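Local coordinates for protein triacylglycerol lipase (Clostridium botulinum, PDB 5AH1) that hydrolyses the ester bonds of triacylglycerols and of synthetic polyesters, as a zinc-binding lipase of the alpha/beta-hydrolase fold, at residues A[393-396]-A[400-403]. Numbering follows the deposited sequence.
Sequences DGPK and NDVI
Ile-403 reaches across with CD1 and sets that methyl into the bend of 393-396, where the Lys-396 chain, the Gly-394 backbone and the Pro-395 carbonyl line one side of it. Lys-396 CG is the tightest neighbour, at 3.5 Å from Ile-403 CD1, and Pro-395 O lies 3.6 Å from the same methyl. CG1 of Ile-403 lies beside the backbone N (chi1 -55°), anti to the carbonyl carbon, and the chain then runs extended, which carries CD1 into this bend; the other branch, CG2, packs against Asp-393, 3.9 Å from its backbone O.

Further along, the ring of Pro-395 turns its CG to the Asp-401 carboxylate, 3.2 Å from OD2. That carboxylate is already engaged: OD1 accepts from the backbone N of Ala-322 and OD2 from the indole NE1 of Trp-415, whose side chain also touches Pro-395 and Ile-403. One water joins the backbones, donating to Pro-395 O and Asp-401 O, each at 2.7 Å.

Lys-396 crosses Ile-403 at about a right angle, then bends at chi3 and chi4, and its NZ makes a salt bridge of 2.8 Å to the syn lone pair of Asp-393 OD1 and a hydrogen bond to Gly-394 O. NZ also forms a salt bridge with Asp-232 OD2 and donates a hydrogen bond to Ile-390 O.

The loop doubles back just before strand 403-405, an edge strand of the central parallel sheet, and lies against its neighbour 415-417. With no direct hydrogen bond between the segments, cohesion across them rests on Ile-403 packed into 393-396, Pro-395 CG against the Asp-401 carboxylate, and one bridging water, while the charged groups find their partners within 393-396 or in the surrounding fold.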
ATOM      1  N   ASP A 393      -6.575   0.023 -10.979  1.00  7.79           N
ATOM      2  CA  ASP A 393      -7.760   0.877 -11.011  1.00  7.72           C
ATOM      3  C   ASP A 393      -8.859   0.453 -10.040  1.00  7.40           C
ATOM      4  O   ASP A 393      -9.782   1.224  -9.790  1.00  8.77           O
ATOM      5  CB  ASP A 393      -8.308   1.050 -12.444  1.00  8.57           C
ATOM      6  CG  ASP A 393      -8.824  -0.229 -13.049  1.00  9.36           C
ATOM      7  OD1 ASP A 393      -8.709  -1.294 -12.422  1.00  9.86           O
ATOM      8  OD2 ASP A 393      -9.348  -0.142 -14.181  1.00 11.55           O
ATOM      9  N   GLY A 394      -8.743  -0.748  -9.478  1.00  7.60           N
ATOM     10  CA  GLY A 394      -9.734  -1.236  -8.549  1.00  6.77           C
ATOM     11  C   GLY A 394      -9.838  -2.733  -8.656  1.00  7.29           C
ATOM     12  O   GLY A 394      -9.312  -3.319  -9.598  1.00  7.72           O
ATOM     13  N   PRO A 395     -10.500  -3.351  -7.677  1.00  7.01           N
ATOM     14  CA  PRO A 395     -10.644  -4.807  -7.681  1.00  7.13           C
ATOM     15  C   PRO A 395     -11.627  -5.241  -8.771  1.00  7.60           C
ATOM     16  O   PRO A 395     -12.709  -4.653  -8.884  1.00  7.94           O
ATOM     17  CB  PRO A 395     -11.196  -5.088  -6.287  1.00  7.83           C
ATOM     18  CG  PRO A 395     -11.979  -3.830  -5.954  1.00  8.41           C
ATOM     19  CD  PRO A 395     -11.145  -2.723  -6.505  1.00  8.12           C
ATOM     20  N   LYS A 396     -11.231  -6.264  -9.529  1.00  7.13           N
ATOM     21  CA  LYS A 396     -12.043  -6.861 -10.584  1.00  6.80           C
ATOM     22  C   LYS A 396     -12.087  -8.378 -10.435  1.00  7.17           C
ATOM     23  O   LYS A 396     -13.160  -8.967 -10.573  1.00  7.78           O
ATOM     24  CB  LYS A 396     -11.492  -6.467 -11.958  1.00  7.58           C
ATOM     25  CG  LYS A 396     -11.543  -4.958 -12.187  1.00  8.19           C
ATOM     26  CD  LYS A 396     -10.888  -4.512 -13.465  1.00  9.02           C
ATOM     27  CE  LYS A 396      -9.390  -4.698 -13.525  1.00  8.89           C
ATOM     28  NZ  LYS A 396      -8.637  -4.067 -12.398  1.00  8.68           N
ATOM     29  N   ASN A 400     -17.459  -7.562  -7.149  1.00  6.98           N
ATOM     30  CA  ASN A 400     -18.676  -6.937  -7.658  1.00  7.70           C
ATOM     31  C   ASN A 400     -18.591  -5.408  -7.663  1.00  9.06           C
ATOM     32  O   ASN A 400     -19.549  -4.736  -8.017  1.00 10.22           O
ATOM     33  CB  ASN A 400     -19.884  -7.343  -6.824  1.00  8.13           C
ATOM     34  CG  ASN A 400     -20.128  -8.828  -6.824  1.00  8.71           C
ATOM     35  OD1 ASN A 400     -20.142  -9.456  -7.875  1.00  8.63           O
ATOM     36  ND2 ASN A 400     -20.360  -9.388  -5.646  1.00  8.56           N
ATOM     37  N   ASP A 401     -17.453  -4.839  -7.297  1.00  7.99           N
ATOM     38  CA  ASP A 401     -17.331  -3.380  -7.256  1.00  7.94           C
ATOM     39  C   ASP A 401     -17.472  -2.788  -8.648  1.00  8.31           C
ATOM     40  O   ASP A 401     -17.052  -3.386  -9.650  1.00  8.73           O
ATOM     41  CB  ASP A 401     -15.967  -2.964  -6.709  1.00  7.79           C
ATOM     42  CG  ASP A 401     -15.800  -3.199  -5.214  1.00  7.67           C
ATOM     43  OD1 ASP A 401     -16.689  -3.777  -4.548  1.00  9.10           O
ATOM     44  OD2 ASP A 401     -14.751  -2.753  -4.700  1.00  8.29           O
ATOM     45  N   VAL A 402     -18.072  -1.600  -8.714  1.00  8.76           N
ATOM     46  CA  VAL A 402     -18.164  -0.852  -9.956  1.00  8.88           C
ATOM     47  C   VAL A 402     -16.934   0.031 -10.076  1.00  8.45           C
ATOM     48  O   VAL A 402     -16.544   0.696  -9.107  1.00  8.81           O
ATOM     49  CB  VAL A 402     -19.456  -0.019  -9.984  1.00 10.16           C
ATOM     50  CG1 VAL A 402     -19.487   0.939 -11.188  1.00 11.71           C
ATOM     51  CG2 VAL A 402     -20.654  -0.947 -10.025  1.00 12.06           C
ATOM     52  N   ILE A 403     -16.359   0.048 -11.273  1.00  8.68           N
ATOM     53  CA  ILE A 403     -15.247   0.927 -11.621  1.00  9.50           C
ATOM     54  C   ILE A 403     -15.610   1.713 -12.865  1.00 10.74           C
ATOM     55  O   ILE A 403     -15.997   1.133 -13.877  1.00 12.08           O
ATOM     56  CB  ILE A 403     -13.950   0.112 -11.911  1.00  9.49           C
ATOM     57  CG1 ILE A 403     -13.601  -0.804 -10.735  1.00  8.49           C
ATOM     58  CG2 ILE A 403     -12.781   1.038 -12.258  1.00 10.92           C
ATOM     59  CD1 ILE A 403     -12.491  -1.791 -11.048  1.00  9.29           C
TER
HETATM   60  O   HOH W   1     -14.850  -4.648 -10.541  1.00  9.58           O